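Hypothetical membrane protein (Corynebacterium glutamicum, PDB 6JSA) probably takes part in heme uptake, this piece being the C-terminal domain of HtaA, which binds heme and is thought to pass it on. Local coordinates at residues F18-R23 / D39-Q44; G13-F18 / P152-D157. One frame throughout, in Å; residues are numbered along the deposited sequence.

Contact 1 of 2, residues F18-R23 / D39-Q44; sequences FQNYIR and DNQQFQ. With HEM (protoporphyrin IX containing Fe), chain B.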
loop_
_atom_site.group_PDB
_atom_site.type_symbol
_atom_site.label_atom_id
_atom_site.label_comp_id
_atom_site.label_asym_id
_atom_site.label_seq_id
_atom_site.Cartn_x
_atom_site.Cartn_y
_atom_site.Cartn_z
ATOM N N PHE A 18 -1.174 -5.129 12.519
ATOM C CA PHE A 18 -0.124 -5.963 11.938
ATOM C C PHE A 18 1.263 -5.489 12.358
ATOM O O PHE A 18 2.117 -6.306 12.711
ATOM C CB PHE A 18 -0.245 -6.001 10.413
ATOM C CG PHE A 18 0.708 -6.960 9.756
ATOM C CD1 PHE A 18 0.586 -8.324 9.985
ATOM C CD2 PHE A 18 1.711 -6.508 8.916
ATOM C CE1 PHE A 18 1.441 -9.228 9.385
ATOM C CE2 PHE A 18 2.579 -7.404 8.304
ATOM C CZ PHE A 18 2.443 -8.772 8.543
ATOM N N GLN A 19 1.503 -4.173 12.339
ATOM C CA GLN A 19 2.777 -3.654 12.837
ATOM C C GLN A 19 3.020 -4.100 14.270
ATOM O O GLN A 19 4.122 -4.534 14.622
ATOM C CB GLN A 19 2.781 -2.131 12.815
ATOM C CG GLN A 19 2.877 -1.484 11.459
ATOM C CD GLN A 19 2.818 0.025 11.581
ATOM O OE1 GLN A 19 3.241 0.593 12.588
ATOM N NE2 GLN A 19 2.275 0.681 10.570
ATOM N N ASN A 20 2.003 -3.963 15.119
ATOM C CA ASN A 20 2.185 -4.267 16.530
ATOM C C ASN A 20 2.373 -5.756 16.748
ATOM O O ASN A 20 3.115 -6.157 17.648
ATOM C CB ASN A 20 1.006 -3.716 17.334
ATOM C CG ASN A 20 0.912 -2.202 17.249
ATOM O OD1 ASN A 20 1.904 -1.527 16.957
ATOM N ND2 ASN A 20 -0.271 -1.660 17.510
ATOM N N TYR A 21 1.729 -6.577 15.918
ATOM C CA TYR A 21 1.964 -8.014 15.947
ATOM C C TYR A 21 3.393 -8.340 15.523
ATOM O O TYR A 21 4.100 -9.096 16.202
ATOM C CB TYR A 21 0.942 -8.699 15.040
ATOM C CG TYR A 21 1.314 -10.094 14.623
ATOM C CD1 TYR A 21 1.344 -11.132 15.547
ATOM C CD2 TYR A 21 1.627 -10.378 13.300
ATOM C CE1 TYR A 21 1.676 -12.407 15.158
ATOM C CE2 TYR A 21 1.955 -11.650 12.900
ATOM C CZ TYR A 21 1.984 -12.657 13.838
ATOM O OH TYR A 21 2.328 -13.912 13.451
ATOM N N ILE A 22 3.841 -7.770 14.401
ATOM C CA ILE A 22 5.186 -8.061 13.903
ATOM C C ILE A 22 6.236 -7.734 14.960
ATOM O O ILE A 22 7.170 -8.510 15.192
ATOM C CB ILE A 22 5.452 -7.300 12.593
ATOM C CG1 ILE A 22 4.640 -7.911 11.448
ATOM C CG2 ILE A 22 6.944 -7.265 12.288
ATOM C CD1 ILE A 22 5.091 -9.296 11.022
ATOM N N ARG A 23 6.104 -6.580 15.611
ATOM C CA ARG A 23 7.090 -6.127 16.585
ATOM C C ARG A 23 6.837 -6.666 17.984
ATOM O O ARG A 23 7.663 -6.440 18.875
ATOM C CB ARG A 23 7.143 -4.593 16.605
ATOM C CG ARG A 23 7.555 -4.009 15.256
ATOM C CD ARG A 23 8.053 -2.579 15.352
ATOM N NE ARG A 23 6.977 -1.608 15.534
ATOM C CZ ARG A 23 7.163 -0.292 15.497
ATOM N NH1 ARG A 23 8.379 0.207 15.275
ATOM N NH2 ARG A 23 6.138 0.529 15.672
ATOM N N ASP A 39 7.009 6.994 9.842
ATOM C CA ASP A 39 6.671 8.065 10.770
ATOM C C ASP A 39 5.172 7.987 11.020
ATOM O O ASP A 39 4.418 7.569 10.135
ATOM C CB ASP A 39 7.019 9.432 10.161
ATOM C CG ASP A 39 7.222 10.511 11.204
ATOM O OD1 ASP A 39 7.616 10.180 12.339
ATOM O OD2 ASP A 39 6.993 11.694 10.875
ATOM N N ASN A 40 4.745 8.389 12.221
ATOM C CA ASN A 40 3.322 8.355 12.577
ATOM C C ASN A 40 2.723 6.959 12.401
ATOM O O ASN A 40 1.555 6.818 12.043
ATOM C CB ASN A 40 2.512 9.395 11.781
ATOM C CG ASN A 40 1.081 9.533 12.279
ATOM O OD1 ASN A 40 0.834 9.601 13.480
ATOM N ND2 ASN A 40 0.129 9.551 11.350
ATOM N N GLN A 41 3.515 5.911 12.628
ATOM C CA GLN A 41 3.058 4.535 12.431
ATOM C C GLN A 41 2.557 4.307 11.005
ATOM O O GLN A 41 1.662 3.491 10.765
ATOM C CB GLN A 41 2.043 4.101 13.493
ATOM C CG GLN A 41 2.624 4.189 14.880
ATOM C CD GLN A 41 1.609 3.891 15.932
ATOM O OE1 GLN A 41 0.901 4.783 16.401
ATOM N NE2 GLN A 41 1.529 2.626 16.328
ATOM N N GLN A 42 3.140 5.035 10.053
ATOM C CA GLN A 42 2.792 4.908 8.644
ATOM C C GLN A 42 4.075 4.813 7.839
ATOM O O GLN A 42 5.003 5.606 8.040
ATOM C CB GLN A 42 1.977 6.104 8.139
ATOM C CG GLN A 42 0.637 6.253 8.814
ATOM C CD GLN A 42 -0.098 7.466 8.303
ATOM O OE1 GLN A 42 0.276 8.598 8.605
ATOM N NE2 GLN A 42 -1.128 7.241 7.499
ATOM N N PHE A 43 4.124 3.858 6.920
ATOM C CA PHE A 43 5.191 3.848 5.934
ATOM C C PHE A 43 5.055 5.053 5.012
ATOM O O PHE A 43 3.945 5.499 4.695
ATOM C CB PHE A 43 5.206 2.507 5.205
ATOM C CG PHE A 43 5.379 1.357 6.158
ATOM C CD1 PHE A 43 6.633 1.069 6.684
ATOM C CD2 PHE A 43 4.285 0.628 6.607
ATOM C CE1 PHE A 43 6.802 0.049 7.603
ATOM C CE2 PHE A 43 4.442 -0.398 7.531
ATOM C CZ PHE A 43 5.708 -0.695 8.029
ATOM N N GLN A 44 6.200 5.622 4.634
ATOM C CA GLN A 44 6.276 6.907 3.950
ATOM C C GLN A 44 6.840 6.659 2.562
ATOM O O GLN A 44 7.970 6.170 2.419
ATOM C CB GLN A 44 7.174 7.875 4.726
ATOM C CG GLN A 44 6.745 8.086 6.179
ATOM C CD GLN A 44 5.526 8.975 6.310
ATOM O OE1 GLN A 44 5.391 9.963 5.591
ATOM N NE2 GLN A 44 4.640 8.641 7.235
HETATM C CHA HEM B . -1.638 -13.251 14.183
HETATM C CHB HEM B . 0.781 -17.304 15.227
HETATM C CHC HEM B . 2.879 -17.162 10.868
HETATM C CHD HEM B . 0.172 -13.340 9.686
HETATM C C1A HEM B . -1.139 -14.340 14.857
HETATM C C2A HEM B . -1.437 -14.689 16.233
HETATM C C3A HEM B . -0.772 -15.807 16.533
HETATM C C4A HEM B . -0.047 -16.210 15.340
HETATM C CMA HEM B . -0.762 -16.558 17.889
HETATM C CAA HEM B . -2.315 -13.841 17.165
HETATM C CBA HEM B . -1.423 -12.676 17.610
HETATM C CGA HEM B . -2.171 -11.688 18.468
HETATM O O1A HEM B . -3.423 -11.660 18.422
HETATM O O2A HEM B . -1.507 -10.906 19.191
HETATM C C1B HEM B . 1.608 -17.592 14.166
HETATM C C2B HEM B . 2.626 -18.621 14.125
HETATM C C3B HEM B . 3.205 -18.589 12.914
HETATM C C4B HEM B . 2.567 -17.526 12.162
HETATM C CMB HEM B . 2.917 -19.558 15.309
HETATM C CAB HEM B . 4.345 -19.448 12.318
HETATM C CBB HEM B . 5.063 -20.362 12.982
HETATM C C1C HEM B . 2.308 -16.137 10.148
HETATM C C2C HEM B . 2.567 -15.848 8.753
HETATM C C3C HEM B . 1.847 -14.773 8.423
HETATM C C4C HEM B . 1.077 -14.372 9.591
HETATM C CMC HEM B . 3.542 -16.627 7.845
HETATM C CAC HEM B . 1.824 -14.114 7.023
HETATM C CBC HEM B . 1.830 -12.777 6.893
HETATM C C1D HEM B . -0.565 -13.007 10.796
HETATM C C2D HEM B . -1.522 -11.930 10.862
HETATM C C3D HEM B . -2.022 -11.899 12.096
HETATM C C4D HEM B . -1.389 -12.951 12.863
HETATM C CMD HEM B . -1.885 -11.005 9.689
HETATM C CAD HEM B . -3.065 -10.900 12.641
HETATM C CBD HEM B . -2.295 -9.751 13.306
HETATM C CGD HEM B . -3.262 -8.690 13.764
HETATM O O1D HEM B . -3.822 -8.814 14.882
HETATM O O2D HEM B . -3.475 -7.711 13.006
HETATM N NA HEM B . -0.285 -15.290 14.335
HETATM N NB HEM B . 1.607 -16.932 12.954
HETATM N NC HEM B . 1.387 -15.218 10.630
HETATM N ND HEM B . -0.502 -13.618 12.036
HETATM FE FE HEM B . 0.786 -15.088 12.586
HETATM O O HOH W 1 3.192 0.421 15.350
HETATM O O HOH W 2 -0.702 1.284 17.704
#
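The side chain of Gln19 reaches from helix 16-23 to the turn at Gln41 and lies obliquely across that residue's side chain. With CG anti to the carbonyl carbon (chi1 -72°) and the chain extended beyond it, the amide is carried out to the turn. There NE2 donates to the backbone O of Gln41 at 2.9 Å. The bond is nearly straight, 168° at the hydrogen. The acceptor lies close to the amide plane of Gln19, but the donor sits well above the carbonyl plane of Gln41. NE2 also donates to Gly13 O, so two backbone carbonyls fix the rotation of this buried amide. Phe43 CE2 packs against the same nitrogen at 3.9 Å.

The other amide atom, OE1, is 3.8 Å from Gln41 CB. It accepts from a water that also donates to Asn20 OD1 and takes hydrogen bonds from Gln41 NE2 and Arg23 NH2. A second water accepts from Asn20 ND2 and Gln41 NE2. Water thus joins the polar ends of Asn20 and Gln41, whose nearest atoms, OD1 and NE2, are 4.2 Å apart.

Tyr21 faces the heme. Its CG is anti to the backbone N (chi1 161°), and its OH binds the heme iron at 2.1 Å as the axial ligand. His72 NE2 is hydrogen-bonded to that oxygen as a second-shell partner. Heme C4D lies over one face of the tyrosine ring, 3.5 Å above its plane and offset toward the rim. Phe18 CD1 meets the heme methyl CMD at 3.7 Å.

The contact joins the heme-bearing helix to the beta-hairpin of strands 37-39 and 42-53, at its two-residue turn Asn40-Gln41, which is close to type I'. Trp31 of strand 30-34 and Phe38 of strand 37-39 also pack against Gln19.

Contact 2 of 2, residues G13-F18 / P152-D157; sequences GVKASF and PGTQLD. With HEM (protoporphyrin IX containing Fe), chain B.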
loop_
_atom_site.group_PDB
_atom_site.type_symbol
_atom_site.label_atom_id
_atom_site.label_comp_id
_atom_site.label_asym_id
_atom_site.label_seq_id
_atom_site.Cartn_x
_atom_site.Cartn_y
_atom_site.Cartn_z
ATOM N N GLY A 13 0.144 2.715 6.745
ATOM C CA GLY A 13 0.756 1.824 7.705
ATOM C C GLY A 13 0.595 0.343 7.441
ATOM O O GLY A 13 1.061 -0.460 8.256
ATOM N N VAL A 14 -0.015 -0.038 6.319
ATOM C CA VAL A 14 -0.425 -1.408 6.018
ATOM C C VAL A 14 -1.582 -1.777 6.937
ATOM O O VAL A 14 -2.743 -1.751 6.514
ATOM C CB VAL A 14 0.727 -2.433 6.027
ATOM C CG1 VAL A 14 0.195 -3.801 5.633
ATOM C CG2 VAL A 14 1.824 -1.989 5.055
ATOM N N LYS A 15 -1.286 -2.086 8.199
ATOM C CA LYS A 15 -2.328 -2.216 9.214
ATOM C C LYS A 15 -1.665 -2.040 10.569
ATOM O O LYS A 15 -0.665 -2.707 10.853
ATOM C CB LYS A 15 -3.024 -3.581 9.141
ATOM C CG LYS A 15 -4.306 -3.668 9.968
ATOM C CD LYS A 15 -4.971 -5.017 9.774
ATOM C CE LYS A 15 -6.351 -5.142 10.427
ATOM N NZ LYS A 15 -6.503 -4.525 11.764
ATOM N N ALA A 16 -2.205 -1.142 11.401
ATOM C CA ALA A 16 -1.549 -0.862 12.679
ATOM C C ALA A 16 -1.417 -2.123 13.525
ATOM O O ALA A 16 -0.359 -2.377 14.120
ATOM C CB ALA A 16 -2.301 0.218 13.448
ATOM N N SER A 17 -2.476 -2.936 13.586
ATOM C CA SER A 17 -2.401 -4.142 14.401
ATOM C C SER A 17 -1.384 -5.129 13.840
ATOM O O SER A 17 -0.787 -5.899 14.599
ATOM C CB SER A 17 -3.789 -4.770 14.563
ATOM O OG SER A 17 -4.300 -5.231 13.328
ATOM N N PHE A 18 -1.174 -5.129 12.519
ATOM C CA PHE A 18 -0.124 -5.963 11.938
ATOM C C PHE A 18 1.263 -5.489 12.358
ATOM O O PHE A 18 2.117 -6.306 12.711
ATOM C CB PHE A 18 -0.245 -6.001 10.413
ATOM C CG PHE A 18 0.708 -6.960 9.756
ATOM C CD1 PHE A 18 0.586 -8.324 9.985
ATOM C CD2 PHE A 18 1.711 -6.508 8.916
ATOM C CE1 PHE A 18 1.441 -9.228 9.385
ATOM C CE2 PHE A 18 2.579 -7.404 8.304
ATOM C CZ PHE A 18 2.443 -8.772 8.543
ATOM N N PRO A 152 -10.893 -11.706 3.152
ATOM C CA PRO A 152 -11.147 -10.688 2.125
ATOM C C PRO A 152 -12.200 -9.695 2.602
ATOM O O PRO A 152 -13.220 -10.071 3.184
ATOM C CB PRO A 152 -11.650 -11.509 0.933
ATOM C CG PRO A 152 -11.064 -12.882 1.140
ATOM C CD PRO A 152 -11.066 -13.081 2.636
ATOM N N GLY A 153 -11.935 -8.412 2.370
ATOM C CA GLY A 153 -12.815 -7.359 2.825
ATOM C C GLY A 153 -12.447 -6.754 4.159
ATOM O O GLY A 153 -13.028 -5.730 4.539
ATOM N N THR A 154 -11.500 -7.344 4.880
ATOM C CA THR A 154 -10.997 -6.735 6.105
ATOM C C THR A 154 -10.460 -5.342 5.801
ATOM O O THR A 154 -9.805 -5.117 4.777
ATOM C CB THR A 154 -9.883 -7.615 6.682
ATOM O OG1 THR A 154 -10.447 -8.851 7.133
ATOM C CG2 THR A 154 -9.163 -6.946 7.865
ATOM N N GLN A 155 -10.755 -4.397 6.689
ATOM C CA GLN A 155 -10.253 -3.038 6.537
ATOM C C GLN A 155 -8.805 -2.969 7.011
ATOM O O GLN A 155 -8.503 -3.291 8.165
ATOM C CB GLN A 155 -11.108 -2.079 7.360
ATOM C CG GLN A 155 -12.571 -2.070 6.965
ATOM C CD GLN A 155 -12.782 -1.719 5.500
ATOM O OE1 GLN A 155 -13.081 -2.587 4.670
ATOM N NE2 GLN A 155 -12.639 -0.443 5.176
ATOM N N LEU A 156 -7.918 -2.528 6.129
ATOM C CA LEU A 156 -6.530 -2.288 6.485
ATOM C C LEU A 156 -6.412 -0.854 7.004
ATOM O O LEU A 156 -7.415 -0.167 7.205
ATOM C CB LEU A 156 -5.632 -2.564 5.283
ATOM C CG LEU A 156 -5.711 -3.976 4.691
ATOM C CD1 LEU A 156 -4.684 -4.117 3.574
ATOM C CD2 LEU A 156 -5.527 -5.066 5.761
ATOM N N ASP A 157 -5.190 -0.374 7.236
ATOM C CA ASP A 157 -5.027 1.043 7.515
ATOM C C ASP A 157 -5.497 1.844 6.303
ATOM O O ASP A 157 -5.329 1.411 5.159
ATOM C CB ASP A 157 -3.548 1.382 7.703
ATOM C CG ASP A 157 -3.020 1.109 9.102
ATOM O OD1 ASP A 157 -3.791 0.772 10.021
ATOM O OD2 ASP A 157 -1.787 1.241 9.272
HETATM C CHA HEM B . -1.638 -13.251 14.183
HETATM C CHB HEM B . 0.781 -17.304 15.227
HETATM C CHC HEM B . 2.879 -17.162 10.868
HETATM C CHD HEM B . 0.172 -13.340 9.686
HETATM C C1A HEM B . -1.139 -14.340 14.857
HETATM C C2A HEM B . -1.437 -14.689 16.233
HETATM C C3A HEM B . -0.772 -15.807 16.533
HETATM C C4A HEM B . -0.047 -16.210 15.340
HETATM C CMA HEM B . -0.762 -16.558 17.889
HETATM C CAA HEM B . -2.315 -13.841 17.165
HETATM C CBA HEM B . -1.423 -12.676 17.610
HETATM C CGA HEM B . -2.171 -11.688 18.468
HETATM O O1A HEM B . -3.423 -11.660 18.422
HETATM O O2A HEM B . -1.507 -10.906 19.191
HETATM C C1B HEM B . 1.608 -17.592 14.166
HETATM C C2B HEM B . 2.626 -18.621 14.125
HETATM C C3B HEM B . 3.205 -18.589 12.914
HETATM C C4B HEM B . 2.567 -17.526 12.162
HETATM C CMB HEM B . 2.917 -19.558 15.309
HETATM C CAB HEM B . 4.345 -19.448 12.318
HETATM C CBB HEM B . 5.063 -20.362 12.982
HETATM C C1C HEM B . 2.308 -16.137 10.148
HETATM C C2C HEM B . 2.567 -15.848 8.753
HETATM C C3C HEM B . 1.847 -14.773 8.423
HETATM C C4C HEM B . 1.077 -14.372 9.591
HETATM C CMC HEM B . 3.542 -16.627 7.845
HETATM C CAC HEM B . 1.824 -14.114 7.023
HETATM C CBC HEM B . 1.830 -12.777 6.893
HETATM C C1D HEM B . -0.565 -13.007 10.796
HETATM C C2D HEM B . -1.522 -11.930 10.862
HETATM C C3D HEM B . -2.022 -11.899 12.096
HETATM C C4D HEM B . -1.389 -12.951 12.863
HETATM C CMD HEM B . -1.885 -11.005 9.689
HETATM C CAD HEM B . -3.065 -10.900 12.641
HETATM C CBD HEM B . -2.295 -9.751 13.306
HETATM C CGD HEM B . -3.262 -8.690 13.764
HETATM O O1D HEM B . -3.822 -8.814 14.882
HETATM O O2D HEM B . -3.475 -7.711 13.006
HETATM N NA HEM B . -0.285 -15.290 14.335
HETATM N NB HEM B . 1.607 -16.932 12.954
HETATM N NC HEM B . 1.387 -15.218 10.630
HETATM N ND HEM B . -0.502 -13.618 12.036
HETATM FE FE HEM B . 0.786 -15.088 12.586
HETATM O O HOH W 3 -7.496 -2.068 10.481
#
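Asp157 points its side chain at the start of helix 16-23, while Lys15 and Leu156 cross beside it at about a right angle. The carboxylate of Asp157 lies by the backbone of Gly13, Lys15 and Ala16. Its OD1 accepts from Ala16 N at 2.8 Å, and the donor approaches from above the carboxylate plane. Ala16 is the first residue of the helix, with Lys15 at the N-cap position. The acid therefore takes up an N-H of the first helical turn, and its charge would probably be favoured there. OD2 packs tightly on Gly13 CA, at 3.0 Å.

The backbone of Asp157 adds a second tie: its N donates to Val14 O at 2.9 Å. Leu156 CB presses on the same carbonyl oxygen at 3.2 Å.

Lys15 runs out extended, CG anti to the backbone N, and bends only at its last torsion (chi4 -40°). Its CD touches Leu156 CD2 at 4.1 Å, and CE passes Gln155 O. The bend places NZ to donate to Ser17 OG at 2.8 Å. A water links NZ with Gln155 O. Ser17 OG in turn donates to the heme propionate oxygen O2D at 2.6 Å, so Lys15 is a second-shell residue behind this heme-binding serine. Its positive charge could also help to balance the propionate.

The contact ties the start of helix 16-23 to the loop between helix 140-145 and strand 159-165. Leu156 packs on Val136 and Leu138 of strand 129-138, and Asp157 O accepts from Trp12 NE1 at the end of strand 3-12.

How the contacts relate
Both contacts hold the short helix 16-23. Both include Phe18, whose ring packs on the heme rather than across either contact. Contact 2 fixes the start of the helix to a loop late in the chain. Contact 1 fixes its body to a turn, with 15 residues between the two segments. It is nested inside the long loop closed by contact 2. Their centres are 11 Å apart. They meet at Gly13, where Gln19 NE2 lies 2.9 Å from Gly13 O, a probable hydrogen bond, and Phe43 CE2 lies 3.5 Å from the same oxygen. Each reaches the heme differently, contact 1 at the iron and contact 2 at a propionate. Tyr150, from the loop that leads into 152-157, also hydrogen-bonds the heme through its OH.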